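Long-range contacts in single-stranded DNA-binding protein (PDB 5ODK), which probably binds single-stranded DNA through an OB fold, serving DNA replication in Enterobacter phage Enc34: residues 51-57 with 107-113; 78-83 with 152-156; 85-91 with 158-164; 139-143 with 176-180. All coordinates share one frame. Where two conformers were deposited one is given. Residue numbers count along the deposited sequence, not the author numbering.

Interaction 1: 51-57 with 107-113; sequences ITLLMPK and GMWVISA
Two extended antiparallel strands of the OB-fold sheet, 49-56 and 108-115, pair near the centre of the chain. Their short axes approach to 4.3 Å, N-to-C directions 155° apart. The register sets Ile51, Leu53 and Met55 in hydrogen-bonded pairs with Ala113, Ile111 and Trp109; Thr52, Leu54 and Pro56 face Ser112, Val110 and Met108 in non-hydrogen-bonded pairs. The ladder runs from Ile51 N to Ala113 O (3.0 Å) and Ala113 N to Ile51 O (3.1 Å), through Leu53 and Ile111 (N to O 2.8 Å both ways), to Met55 N to Trp109 O (2.8 Å), Trp109 N to Met55 O (2.9 Å) and Lys57 N to Gly107 O (2.9 Å). The pairing is that of the second and third strands of an OB barrel; helix 61-76, in their connection, covers the face of Met55 and Ile111, which touch Ile67. On the Thr52 and Leu54 face, Met108 (chi1 and chi2 m) brings SD to 3.8 Å from Pro56 CD. The extended Lys57 (mttt) lies across the indole of Trp109, CG 3.7 Å from its five-membered-ring centroid and NZ 4.7 Å from the six-membered one, in CH-pi and cation-pi contact; NZ also salt-bridges Asp96 and Asp94.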
loop_
_atom_site.group_PDB
_atom_site.type_symbol
_atom_site.label_atom_id
_atom_site.label_comp_id
_atom_site.label_asym_id
_atom_site.label_seq_id
_atom_site.Cartn_x
_atom_site.Cartn_y
_atom_site.Cartn_z
ATOM N N ILE A 51 -4.783 -1.360 -4.977
ATOM C CA ILE A 51 -4.758 0.071 -4.883
ATOM C C ILE A 51 -3.324 0.538 -5.155
ATOM O O ILE A 51 -2.368 -0.240 -4.936
ATOM C CB ILE A 51 -5.238 0.542 -3.470
ATOM C CG1 ILE A 51 -5.710 1.988 -3.464
ATOM C CG2 ILE A 51 -4.142 0.287 -2.434
ATOM C CD1 ILE A 51 -6.542 2.309 -2.219
ATOM N N THR A 52 -3.199 1.781 -5.610
ATOM C CA THR A 52 -1.932 2.470 -5.651
ATOM C C THR A 52 -1.992 3.565 -4.581
ATOM O O THR A 52 -3.001 4.259 -4.430
ATOM C CB THR A 52 -1.666 3.032 -7.055
ATOM O OG1 THR A 52 -1.476 1.933 -7.951
ATOM C CG2 THR A 52 -0.414 3.920 -7.047
ATOM N N LEU A 53 -0.894 3.721 -3.854
ATOM C CA LEU A 53 -0.773 4.722 -2.787
ATOM C C LEU A 53 0.322 5.683 -3.173
ATOM O O LEU A 53 1.444 5.260 -3.494
ATOM C CB LEU A 53 -0.477 4.056 -1.461
ATOM C CG LEU A 53 -1.447 2.955 -1.041
ATOM C CD1 LEU A 53 -0.932 2.247 0.190
ATOM C CD2 LEU A 53 -2.867 3.458 -0.781
ATOM N N LEU A 54 0.010 6.977 -3.184
ATOM C CA LEU A 54 0.949 8.016 -3.493
ATOM C C LEU A 54 1.360 8.647 -2.186
ATOM O O LEU A 54 0.557 9.305 -1.500
ATOM C CB LEU A 54 0.291 9.018 -4.416
ATOM C CG LEU A 54 -0.236 8.443 -5.713
ATOM C CD1 LEU A 54 -0.952 9.518 -6.492
ATOM C CD2 LEU A 54 0.857 7.795 -6.559
ATOM N N MET A 55 2.615 8.415 -1.791
ATOM C CA MET A 55 3.065 8.769 -0.463
ATOM C C MET A 55 4.013 9.974 -0.559
ATOM O O MET A 55 5.123 9.848 -1.078
ATOM C CB MET A 55 3.738 7.545 0.158
ATOM C CG MET A 55 4.194 7.757 1.557
ATOM S SD MET A 55 4.612 6.197 2.355
ATOM C CE MET A 55 6.208 5.869 1.649
ATOM N N PRO A 56 3.596 11.171 -0.073
ATOM C CA PRO A 56 4.473 12.359 -0.188
ATOM C C PRO A 56 5.829 12.157 0.470
ATOM O O PRO A 56 5.935 11.820 1.650
ATOM C CB PRO A 56 3.664 13.449 0.483
ATOM C CG PRO A 56 2.236 13.048 0.240
ATOM C CD PRO A 56 2.240 11.542 0.373
ATOM N N LYS A 57 6.872 12.352 -0.320
ATOM C CA LYS A 57 8.233 12.105 0.177
ATOM C C LYS A 57 8.587 12.964 1.380
ATOM O O LYS A 57 9.234 12.480 2.310
ATOM C CB LYS A 57 9.253 12.365 -0.923
ATOM C CG LYS A 57 9.190 11.407 -2.100
ATOM C CD LYS A 57 10.257 11.728 -3.120
ATOM C CE LYS A 57 10.353 10.716 -4.251
ATOM N NZ LYS A 57 11.362 11.163 -5.242
ATOM N N GLY A 107 6.901 14.220 -6.509
ATOM C CA GLY A 107 7.193 14.271 -5.087
ATOM C C GLY A 107 6.602 13.137 -4.284
ATOM O O GLY A 107 6.469 13.250 -3.075
ATOM N N MET A 108 6.312 12.015 -4.947
ATOM C CA MET A 108 5.700 10.861 -4.295
ATOM C C MET A 108 6.534 9.600 -4.400
ATOM O O MET A 108 7.183 9.389 -5.426
ATOM C CB MET A 108 4.340 10.518 -4.945
ATOM C CG MET A 108 3.324 11.620 -4.982
ATOM S SD MET A 108 2.664 11.957 -3.340
ATOM C CE MET A 108 1.141 12.799 -3.701
ATOM N N TRP A 109 6.475 8.763 -3.363
ATOM C CA TRP A 109 6.737 7.340 -3.498
ATOM C C TRP A 109 5.436 6.702 -3.971
ATOM O O TRP A 109 4.359 7.082 -3.502
ATOM C CB TRP A 109 7.174 6.693 -2.179
ATOM C CG TRP A 109 8.416 7.324 -1.594
ATOM C CD1 TRP A 109 8.500 8.095 -0.438
ATOM C CD2 TRP A 109 9.691 7.298 -2.144
ATOM N NE1 TRP A 109 9.762 8.509 -0.245
ATOM C CE2 TRP A 109 10.533 8.041 -1.282
ATOM C CE3 TRP A 109 10.239 6.693 -3.272
ATOM C CZ2 TRP A 109 11.891 8.221 -1.532
ATOM C CZ3 TRP A 109 11.570 6.876 -3.532
ATOM C CH2 TRP A 109 12.398 7.627 -2.664
ATOM N N VAL A 110 5.531 5.731 -4.886
ATOM C CA VAL A 110 4.340 5.089 -5.474
ATOM C C VAL A 110 4.353 3.661 -5.019
ATOM O O VAL A 110 5.240 2.894 -5.395
ATOM C CB VAL A 110 4.346 5.192 -7.015
ATOM C CG1 VAL A 110 3.092 4.571 -7.614
ATOM C CG2 VAL A 110 4.497 6.655 -7.430
ATOM N N ILE A 111 3.335 3.273 -4.243
ATOM C CA ILE A 111 3.222 1.931 -3.717
ATOM C C ILE A 111 2.068 1.214 -4.402
ATOM O O ILE A 111 0.945 1.751 -4.457
ATOM C CB ILE A 111 2.992 1.964 -2.200
ATOM C CG1 ILE A 111 4.257 2.433 -1.468
ATOM C CG2 ILE A 111 2.497 0.637 -1.671
ATOM C CD1 ILE A 111 4.011 2.825 -0.031
ATOM N N SER A 112 2.312 -0.011 -4.871
ATOM C CA SER A 112 1.258 -0.855 -5.409
ATOM C C SER A 112 1.037 -2.016 -4.482
ATOM O O SER A 112 1.978 -2.701 -4.094
ATOM C CB SER A 112 1.715 -1.384 -6.757
ATOM O OG SER A 112 2.060 -0.303 -7.585
ATOM N N ALA A 113 -0.216 -2.236 -4.091
ATOM C CA ALA A 113 -0.552 -3.330 -3.172
ATOM C C ALA A 113 -1.769 -4.044 -3.725
ATOM O O ALA A 113 -2.679 -3.415 -4.286
ATOM C CB ALA A 113 -0.780 -2.797 -1.768
HETATM O O HOH W 1 10.745 10.190 1.792
#

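Interaction 2: 78-83 with 152-156; sequences HKTGAL and WSQEN
Polar side-chain bonds carry most of this contact between a loop and the end of a long strand; His78 CA lies 6.0 Å from Ser153 CA. His78 (chi1 t) uses both nitrogens, in the ring plane: ND1 is hydrogen-bonded to Ser153 OG at 2.7 Å, and NE2 donates to Glu155 OE1 at 2.9 Å, a His-carboxylate hydrogen bond. Thr80 OG1 donates to the same Glu155 OE1 at 2.7 Å. Ser153 and Glu155 (chi1 and chi2 t) both lie on the loop side of the strand, whereas Gln154 between them points away. A type I beta turn from His78 to Gly81, closed by Gly81 N to His78 O at 3.0 Å, carries His78 and Thr80 to one carboxylate oxygen. Leu83 (chi1 t, chi2 p) adds van der Waals contact, its CD2 4.0 Å from Ser153 CB and 3.7 Å from Gln154 O. The loop follows helix 61-76, to which Leu83 is tied by a backbone hydrogen bond with Lys75, and abuts strand 144-156, next to strand 159-173.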
loop_
_atom_site.group_PDB
_atom_site.type_symbol
_atom_site.label_atom_id
_atom_site.label_comp_id
_atom_site.label_asym_id
_atom_site.label_seq_id
_atom_site.Cartn_x
_atom_site.Cartn_y
_atom_site.Cartn_z
ATOM N N HIS A 78 12.858 -15.408 1.927
ATOM C CA HIS A 78 12.168 -16.080 0.850
ATOM C C HIS A 78 12.282 -17.605 0.927
ATOM O O HIS A 78 13.293 -18.155 1.350
ATOM C CB HIS A 78 12.662 -15.541 -0.475
ATOM C CG HIS A 78 12.055 -16.193 -1.662
ATOM N ND1 HIS A 78 10.715 -16.072 -1.981
ATOM C CD2 HIS A 78 12.607 -16.976 -2.618
ATOM C CE1 HIS A 78 10.485 -16.749 -3.094
ATOM N NE2 HIS A 78 11.614 -17.317 -3.499
ATOM N N LYS A 79 11.235 -18.306 0.489
ATOM C CA LYS A 79 11.169 -19.742 0.712
ATOM C C LYS A 79 12.182 -20.608 -0.012
ATOM O O LYS A 79 12.379 -21.765 0.386
ATOM C CB LYS A 79 9.752 -20.254 0.496
ATOM C CG LYS A 79 9.263 -20.113 -0.923
ATOM C CD LYS A 79 7.838 -20.643 -1.017
ATOM C CE LYS A 79 7.185 -20.274 -2.317
ATOM N NZ LYS A 79 5.886 -20.964 -2.441
ATOM N N THR A 80 12.811 -20.092 -1.072
ATOM C CA THR A 80 13.908 -20.848 -1.710
ATOM C C THR A 80 15.295 -20.383 -1.280
ATOM O O THR A 80 16.304 -20.799 -1.875
ATOM C CB THR A 80 13.817 -20.819 -3.226
ATOM O OG1 THR A 80 14.088 -19.498 -3.669
ATOM C CG2 THR A 80 12.442 -21.286 -3.710
ATOM N N GLY A 81 15.355 -19.609 -0.196
ATOM C CA GLY A 81 16.569 -18.945 0.284
ATOM C C GLY A 81 16.565 -17.505 -0.144
ATOM O O GLY A 81 15.655 -17.035 -0.867
ATOM N N ALA A 82 17.548 -16.760 0.315
ATOM C CA ALA A 82 17.600 -15.334 0.039
ATOM C C ALA A 82 17.397 -15.047 -1.447
ATOM O O ALA A 82 18.003 -15.695 -2.326
ATOM C CB ALA A 82 18.910 -14.743 0.530
ATOM N N LEU A 83 16.496 -14.101 -1.715
ATOM C CA LEU A 83 16.086 -13.764 -3.065
ATOM C C LEU A 83 16.699 -12.415 -3.452
ATOM O O LEU A 83 16.634 -11.456 -2.682
ATOM C CB LEU A 83 14.576 -13.634 -3.124
ATOM C CG LEU A 83 13.923 -13.474 -4.496
ATOM C CD1 LEU A 83 14.122 -14.730 -5.331
ATOM C CD2 LEU A 83 12.466 -13.183 -4.335
ATOM N N TRP A 152 5.652 -9.448 0.598
ATOM C CA TRP A 152 5.859 -10.876 0.354
ATOM C C TRP A 152 6.743 -11.023 -0.880
ATOM O O TRP A 152 6.809 -10.137 -1.715
ATOM C CB TRP A 152 4.541 -11.644 0.213
ATOM C CG TRP A 152 3.645 -11.267 -0.891
ATOM C CD1 TRP A 152 2.750 -10.224 -0.907
ATOM C CD2 TRP A 152 3.473 -11.968 -2.117
ATOM N NE1 TRP A 152 2.057 -10.210 -2.076
ATOM C CE2 TRP A 152 2.440 -11.292 -2.834
ATOM C CE3 TRP A 152 4.040 -13.125 -2.669
ATOM C CZ2 TRP A 152 1.995 -11.724 -4.084
ATOM C CZ3 TRP A 152 3.564 -13.569 -3.922
ATOM C CH2 TRP A 152 2.557 -12.855 -4.617
ATOM N N SER A 153 7.409 -12.164 -0.957
ATOM C CA SER A 153 8.357 -12.420 -2.016
ATOM C C SER A 153 7.790 -13.402 -3.028
ATOM O O SER A 153 7.087 -14.356 -2.678
ATOM C CB SER A 153 9.682 -12.921 -1.437
ATOM O OG SER A 153 9.472 -14.043 -0.617
ATOM N N GLN A 154 8.138 -13.173 -4.287
ATOM C CA GLN A 154 7.676 -14.005 -5.382
ATOM C C GLN A 154 8.806 -14.362 -6.325
ATOM O O GLN A 154 9.585 -13.504 -6.691
ATOM C CB GLN A 154 6.538 -13.303 -6.099
ATOM C CG GLN A 154 5.821 -14.155 -7.138
ATOM C CD GLN A 154 4.651 -13.404 -7.716
ATOM O OE1 GLN A 154 4.794 -12.225 -8.079
ATOM N NE2 GLN A 154 3.503 -14.074 -7.827
ATOM N N GLU A 155 8.855 -15.624 -6.710
ATOM C CA GLU A 155 9.837 -16.104 -7.654
ATOM C C GLU A 155 9.158 -17.131 -8.547
ATOM O O GLU A 155 8.753 -18.206 -8.085
ATOM C CB GLU A 155 10.987 -16.741 -6.890
ATOM C CG GLU A 155 12.097 -17.336 -7.742
ATOM C CD GLU A 155 13.128 -18.097 -6.941
ATOM O OE1 GLU A 155 12.829 -18.518 -5.799
ATOM O OE2 GLU A 155 14.238 -18.291 -7.461
ATOM N N ASN A 156 8.971 -16.766 -9.810
ATOM C CA ASN A 156 8.353 -17.653 -10.785
ATOM C C ASN A 156 8.862 -17.315 -12.173
ATOM O O ASN A 156 9.752 -16.484 -12.324
ATOM C CB ASN A 156 6.818 -17.629 -10.658
ATOM C CG ASN A 156 6.201 -16.264 -10.955
ATOM O OD1 ASN A 156 6.737 -15.471 -11.722
ATOM N ND2 ASN A 156 5.076 -15.971 -10.298
#

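Interaction 3: 85-91 with 158-164; sequences VAPSMLF and YGKRINA
Phe91 (chi1 p) lays its ring over Ala164, whose CB sits 3.7 Å from the ring centroid, 16° off the normal, a CH-pi contact. The backbone of 85-91 is a loop with a short 3-10 segment at 87-88, secured by Met89 N to Ala86 O (2.9 Å). It then aligns with the extended strand 159-164, setting Met89, Leu90 and Phe91 opposite Arg161, Ile162 and Asn163, with CA atoms 4.9 to 5.0 Å apart. Ile162 N donates to Met89 O at 3.1 Å, and Leu90 with Ile162 forms a single backbone bridge. Met89 (chi1 and chi2 m) folds its CE over the Arg161 guanidinium, 3.6 Å from Arg161 CZ, beside Gly159, where a CB would clash with it. Ile162 (chi1 and chi2 m) packs its CG1 3.9 Å from Val85 CG2 and its CB 3.8 Å from Leu90 CD2. With Ile67 and Ile71 of helix 61-76 against Phe91, the long connection between the second and third OB-barrel strands folds back on the last barrel strand, 159-173.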
loop_
_atom_site.group_PDB
_atom_site.type_symbol
_atom_site.label_atom_id
_atom_site.label_comp_id
_atom_site.label_asym_id
_atom_site.label_seq_id
_atom_site.Cartn_x
_atom_site.Cartn_y
_atom_site.Cartn_z
ATOM N N VAL A 85 16.318 -9.188 -5.804
ATOM C CA VAL A 85 15.278 -8.501 -6.567
ATOM C C VAL A 85 15.766 -7.121 -6.990
ATOM O O VAL A 85 16.252 -6.351 -6.159
ATOM C CB VAL A 85 13.973 -8.382 -5.724
ATOM C CG1 VAL A 85 12.887 -7.682 -6.492
ATOM C CG2 VAL A 85 13.501 -9.760 -5.283
ATOM N N ALA A 86 15.602 -6.810 -8.274
ATOM C CA ALA A 86 16.017 -5.515 -8.808
ATOM C C ALA A 86 15.022 -4.456 -8.349
ATOM O O ALA A 86 13.845 -4.765 -8.134
ATOM C CB ALA A 86 16.069 -5.557 -10.320
ATOM N N PRO A 87 15.467 -3.199 -8.202
ATOM C CA PRO A 87 14.503 -2.142 -7.816
ATOM C C PRO A 87 13.253 -2.031 -8.692
ATOM O O PRO A 87 12.162 -1.696 -8.201
ATOM C CB PRO A 87 15.344 -0.861 -7.922
ATOM C CG PRO A 87 16.743 -1.322 -7.644
ATOM C CD PRO A 87 16.843 -2.666 -8.304
ATOM N N SER A 88 13.360 -2.348 -9.973
ATOM C CA SER A 88 12.187 -2.294 -10.859
ATOM C C SER A 88 11.104 -3.304 -10.543
ATOM O O SER A 88 10.012 -3.194 -11.067
ATOM C CB SER A 88 12.588 -2.483 -12.318
ATOM O OG SER A 88 13.097 -3.788 -12.519
ATOM N N MET A 89 11.418 -4.276 -9.688
ATOM C CA MET A 89 10.536 -5.370 -9.349
ATOM C C MET A 89 10.072 -5.300 -7.896
ATOM O O MET A 89 9.562 -6.276 -7.362
ATOM C CB MET A 89 11.260 -6.687 -9.675
ATOM C CG MET A 89 11.578 -6.818 -11.161
ATOM S SD MET A 89 10.074 -7.001 -12.141
ATOM C CE MET A 89 9.965 -8.789 -12.218
ATOM N N LEU A 90 10.169 -4.113 -7.308
ATOM C CA LEU A 90 9.630 -3.855 -5.970
ATOM C C LEU A 90 8.264 -3.166 -6.056
ATOM O O LEU A 90 7.969 -2.453 -7.007
ATOM C CB LEU A 90 10.593 -2.951 -5.164
ATOM C CG LEU A 90 12.009 -3.438 -4.988
ATOM C CD1 LEU A 90 12.834 -2.378 -4.256
ATOM C CD2 LEU A 90 12.053 -4.787 -4.308
ATOM N N PHE A 91 7.503 -3.311 -4.978
ATOM C CA PHE A 91 6.169 -2.688 -4.914
ATOM C C PHE A 91 6.210 -1.177 -4.710
ATOM O O PHE A 91 5.155 -0.542 -4.746
ATOM C CB PHE A 91 5.313 -3.330 -3.805
ATOM C CG PHE A 91 5.813 -3.121 -2.392
ATOM C CD1 PHE A 91 5.533 -1.963 -1.714
ATOM C CD2 PHE A 91 6.531 -4.115 -1.732
ATOM C CE1 PHE A 91 5.957 -1.773 -0.414
ATOM C CE2 PHE A 91 6.951 -3.939 -0.431
ATOM C CZ PHE A 91 6.635 -2.769 0.241
ATOM N N TYR A 158 7.751 -15.500 -14.398
ATOM C CA TYR A 158 7.570 -14.115 -14.782
ATOM C C TYR A 158 8.533 -13.165 -14.105
ATOM O O TYR A 158 8.529 -11.988 -14.420
ATOM C CB TYR A 158 6.131 -13.666 -14.516
ATOM C CG TYR A 158 5.115 -14.516 -15.214
ATOM C CD1 TYR A 158 4.798 -14.289 -16.534
ATOM C CD2 TYR A 158 4.479 -15.560 -14.556
ATOM C CE1 TYR A 158 3.864 -15.085 -17.191
ATOM C CE2 TYR A 158 3.561 -16.362 -15.199
ATOM C CZ TYR A 158 3.258 -16.124 -16.514
ATOM O OH TYR A 158 2.331 -16.917 -17.147
ATOM N N GLY A 159 9.319 -13.677 -13.161
ATOM C CA GLY A 159 10.387 -12.916 -12.507
ATOM C C GLY A 159 10.413 -13.044 -10.997
ATOM O O GLY A 159 9.650 -13.813 -10.393
ATOM N N LYS A 160 11.303 -12.257 -10.422
ATOM C CA LYS A 160 11.556 -12.208 -9.006
ATOM C C LYS A 160 11.135 -10.837 -8.491
ATOM O O LYS A 160 11.590 -9.822 -9.005
ATOM C CB LYS A 160 13.034 -12.403 -8.723
ATOM C CG LYS A 160 13.571 -13.771 -9.107
ATOM C CD LYS A 160 15.098 -13.879 -8.916
ATOM C CE LYS A 160 15.713 -15.220 -9.280
ATOM N NZ LYS A 160 17.206 -15.105 -9.241
ATOM N N ARG A 161 10.225 -10.815 -7.511
ATOM C CA ARG A 161 9.587 -9.567 -7.079
ATOM C C ARG A 161 9.468 -9.530 -5.572
ATOM O O ARG A 161 9.375 -10.591 -4.908
ATOM C CB ARG A 161 8.167 -9.403 -7.681
ATOM C CG ARG A 161 8.089 -9.274 -9.205
ATOM C CD ARG A 161 6.632 -9.115 -9.684
ATOM N NE ARG A 161 6.478 -8.658 -11.092
ATOM C CZ ARG A 161 6.472 -9.434 -12.186
ATOM N NH1 ARG A 161 6.596 -10.755 -12.118
ATOM N NH2 ARG A 161 6.339 -8.878 -13.386
ATOM N N ILE A 162 9.404 -8.311 -5.028
ATOM C CA ILE A 162 8.863 -8.122 -3.686
ATOM C C ILE A 162 7.564 -7.332 -3.882
ATOM O O ILE A 162 7.566 -6.208 -4.366
ATOM C CB ILE A 162 9.792 -7.377 -2.711
ATOM C CG1 ILE A 162 11.178 -8.083 -2.610
ATOM C CG2 ILE A 162 9.144 -7.261 -1.343
ATOM C CD1 ILE A 162 11.139 -9.498 -2.071
ATOM N N ASN A 163 6.467 -7.972 -3.507
ATOM C CA ASN A 163 5.121 -7.450 -3.653
ATOM C C ASN A 163 4.618 -7.004 -2.297
ATOM O O ASN A 163 5.229 -7.278 -1.257
ATOM C CB ASN A 163 4.221 -8.561 -4.199
ATOM C CG ASN A 163 4.603 -9.023 -5.557
ATOM O OD1 ASN A 163 5.003 -8.226 -6.394
ATOM N ND2 ASN A 163 4.566 -10.345 -5.750
ATOM N N ALA A 164 3.449 -6.348 -2.283
ATOM C CA ALA A 164 2.804 -5.932 -1.039
ATOM C C ALA A 164 1.351 -6.449 -1.005
ATOM O O ALA A 164 0.571 -6.175 -1.931
ATOM C CB ALA A 164 2.809 -4.430 -0.890
HETATM O O HOH W 2 14.100 -8.827 -9.890
HETATM O O HOH W 3 6.586 -5.847 -7.318
#

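Interaction 4: 139-143 with 176-180; sequences IYGGC and EPFGE
Neither segment has regular secondary structure: residues 139-143 leave helix 132-138 through a type II beta turn, Tyr140 to Cys143, and 176-180 are the last residues of this truncated chain, beyond strand 159-173 of the OB fold. The turn is closed by Cys143 N to Tyr140 O at 3.1 Å, with Gly142 at phi 111°, psi -22°, a conformation suited to glycine. Residues 176-180 cross it with Gly142 and Pro177 CA atoms 4.4 Å apart, and Phe178 N donates to Gly141 O at 2.9 Å. Phe178 (chi1 m) presents its ring face to Gly142, whose CA lies 3.8 Å from the ring centroid in a CH-pi contact. Tyr140 (chi1 p) brings CE2 to 4.0 Å from Pro177 CG, while its OH is hydrogen-bonded to Asp174 OD1 and Asp175 N. Glu180 points toward the turn, its carboxylate bound to Tyr32 N and Ser31 OG on strand 28-34. A bridging water donates to Gly141 O at 2.7 Å and accepts from Gly179 N at 2.9 Å.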
loop_
_atom_site.group_PDB
_atom_site.type_symbol
_atom_site.label_atom_id
_atom_site.label_comp_id
_atom_site.label_asym_id
_atom_site.label_seq_id
_atom_site.Cartn_x
_atom_site.Cartn_y
_atom_site.Cartn_z
ATOM N N ILE A 139 -14.210 5.496 -1.457
ATOM C CA ILE A 139 -12.747 5.570 -1.683
ATOM C C ILE A 139 -12.498 5.622 -3.196
ATOM O O ILE A 139 -12.392 4.616 -3.888
ATOM C CB ILE A 139 -12.009 4.446 -0.924
ATOM C CG1 ILE A 139 -12.243 4.635 0.585
ATOM C CG2 ILE A 139 -10.520 4.471 -1.258
ATOM C CD1 ILE A 139 -11.751 3.507 1.437
ATOM N N TYR A 140 -12.399 6.838 -3.701
ATOM C CA TYR A 140 -12.203 7.098 -5.111
ATOM C C TYR A 140 -10.752 7.519 -5.327
ATOM O O TYR A 140 -10.138 8.100 -4.431
ATOM C CB TYR A 140 -13.201 8.174 -5.598
ATOM C CG TYR A 140 -13.168 9.427 -4.758
ATOM C CD1 TYR A 140 -13.951 9.557 -3.624
ATOM C CD2 TYR A 140 -12.288 10.455 -5.050
ATOM C CE1 TYR A 140 -13.851 10.651 -2.797
ATOM C CE2 TYR A 140 -12.186 11.570 -4.235
ATOM C CZ TYR A 140 -12.969 11.665 -3.106
ATOM O OH TYR A 140 -12.864 12.741 -2.290
ATOM N N GLY A 141 -10.254 7.339 -6.545
ATOM C CA GLY A 141 -8.902 7.774 -6.865
ATOM C C GLY A 141 -8.813 9.272 -6.667
ATOM O O GLY A 141 -9.630 10.029 -7.216
ATOM N N GLY A 142 -7.829 9.705 -5.882
ATOM C CA GLY A 142 -7.662 11.102 -5.548
ATOM C C GLY A 142 -7.940 11.435 -4.096
ATOM O O GLY A 142 -7.503 12.469 -3.619
ATOM N N CYS A 143 -8.715 10.603 -3.400
ATOM C CA CYS A 143 -8.903 10.793 -1.979
ATOM C C CYS A 143 -7.666 10.375 -1.185
ATOM O O CYS A 143 -6.780 9.704 -1.726
ATOM C CB CYS A 143 -10.193 10.151 -1.449
ATOM S SG CYS A 143 -10.057 8.387 -1.142
ATOM N N GLU A 176 -9.668 16.324 -4.702
ATOM C CA GLU A 176 -10.062 16.294 -6.102
ATOM C C GLU A 176 -9.892 14.891 -6.690
ATOM O O GLU A 176 -8.819 14.309 -6.549
ATOM C CB GLU A 176 -9.256 17.321 -6.916
ATOM C CG GLU A 176 -9.646 17.438 -8.392
ATOM C CD GLU A 176 -11.004 18.065 -8.637
ATOM O OE1 GLU A 176 -11.505 18.813 -7.763
ATOM O OE2 GLU A 176 -11.571 17.813 -9.729
ATOM N N PRO A 177 -10.947 14.339 -7.317
ATOM C CA PRO A 177 -10.776 13.028 -7.959
ATOM C C PRO A 177 -9.813 13.051 -9.133
ATOM O O PRO A 177 -9.795 13.997 -9.910
ATOM C CB PRO A 177 -12.195 12.663 -8.442
ATOM C CG PRO A 177 -13.088 13.528 -7.652
ATOM C CD PRO A 177 -12.342 14.801 -7.404
ATOM N N PHE A 178 -9.030 11.989 -9.264
ATOM C CA PHE A 178 -8.197 11.844 -10.452
ATOM C C PHE A 178 -9.052 11.481 -11.681
ATOM O O PHE A 178 -8.624 11.738 -12.793
ATOM C CB PHE A 178 -7.092 10.801 -10.219
ATOM C CG PHE A 178 -6.066 11.176 -9.165
ATOM C CD1 PHE A 178 -5.531 12.453 -9.072
ATOM C CD2 PHE A 178 -5.546 10.182 -8.327
ATOM C CE1 PHE A 178 -4.565 12.749 -8.121
ATOM C CE2 PHE A 178 -4.561 10.464 -7.413
ATOM C CZ PHE A 178 -4.092 11.765 -7.279
ATOM N N GLY A 179 -10.227 10.876 -11.501
ATOM C CA GLY A 179 -11.094 10.509 -12.660
ATOM C C GLY A 179 -10.542 9.379 -13.507
ATOM O O GLY A 179 -10.583 9.396 -14.759
ATOM N N GLU A 180 -10.010 8.394 -12.805
ATOM C CA GLU A 180 -9.505 7.172 -13.388
ATOM C C GLU A 180 -10.725 6.266 -13.653
ATOM O O GLU A 180 -10.693 5.438 -14.549
ATOM C CB GLU A 180 -8.499 6.538 -12.410
ATOM C CG GLU A 180 -7.309 7.469 -12.041
ATOM C CD GLU A 180 -6.631 7.165 -10.720
ATOM O OE1 GLU A 180 -7.290 6.689 -9.798
ATOM O OE2 GLU A 180 -5.411 7.446 -10.620
HETATM O O HOH W 4 -11.292 9.348 -9.291
#

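Strand 49-56 holds the first of the contacting segments, and interaction 1 closes on it when the chain returns as strand 108-115. Between these strands run helix 61-76 and the loop supplying the first segments of interactions 2 and 3, whose partners come only at 152-164, so both cross interaction 1. They also cross each other, lying side by side on the paired strands 144-156 and 159-173, where Trp152 O and Asn163 N are 2.8 Å apart. Interaction 3 touches interaction 1 where Phe91 meets Ile111 and Ser112. Interaction 4 follows interaction 1 in series and crosses 2 and 3, fastening the end of the truncated chain to the turn after helix 132-138; Leu54 CD1 meets Phe178 CE2 at 3.8 Å.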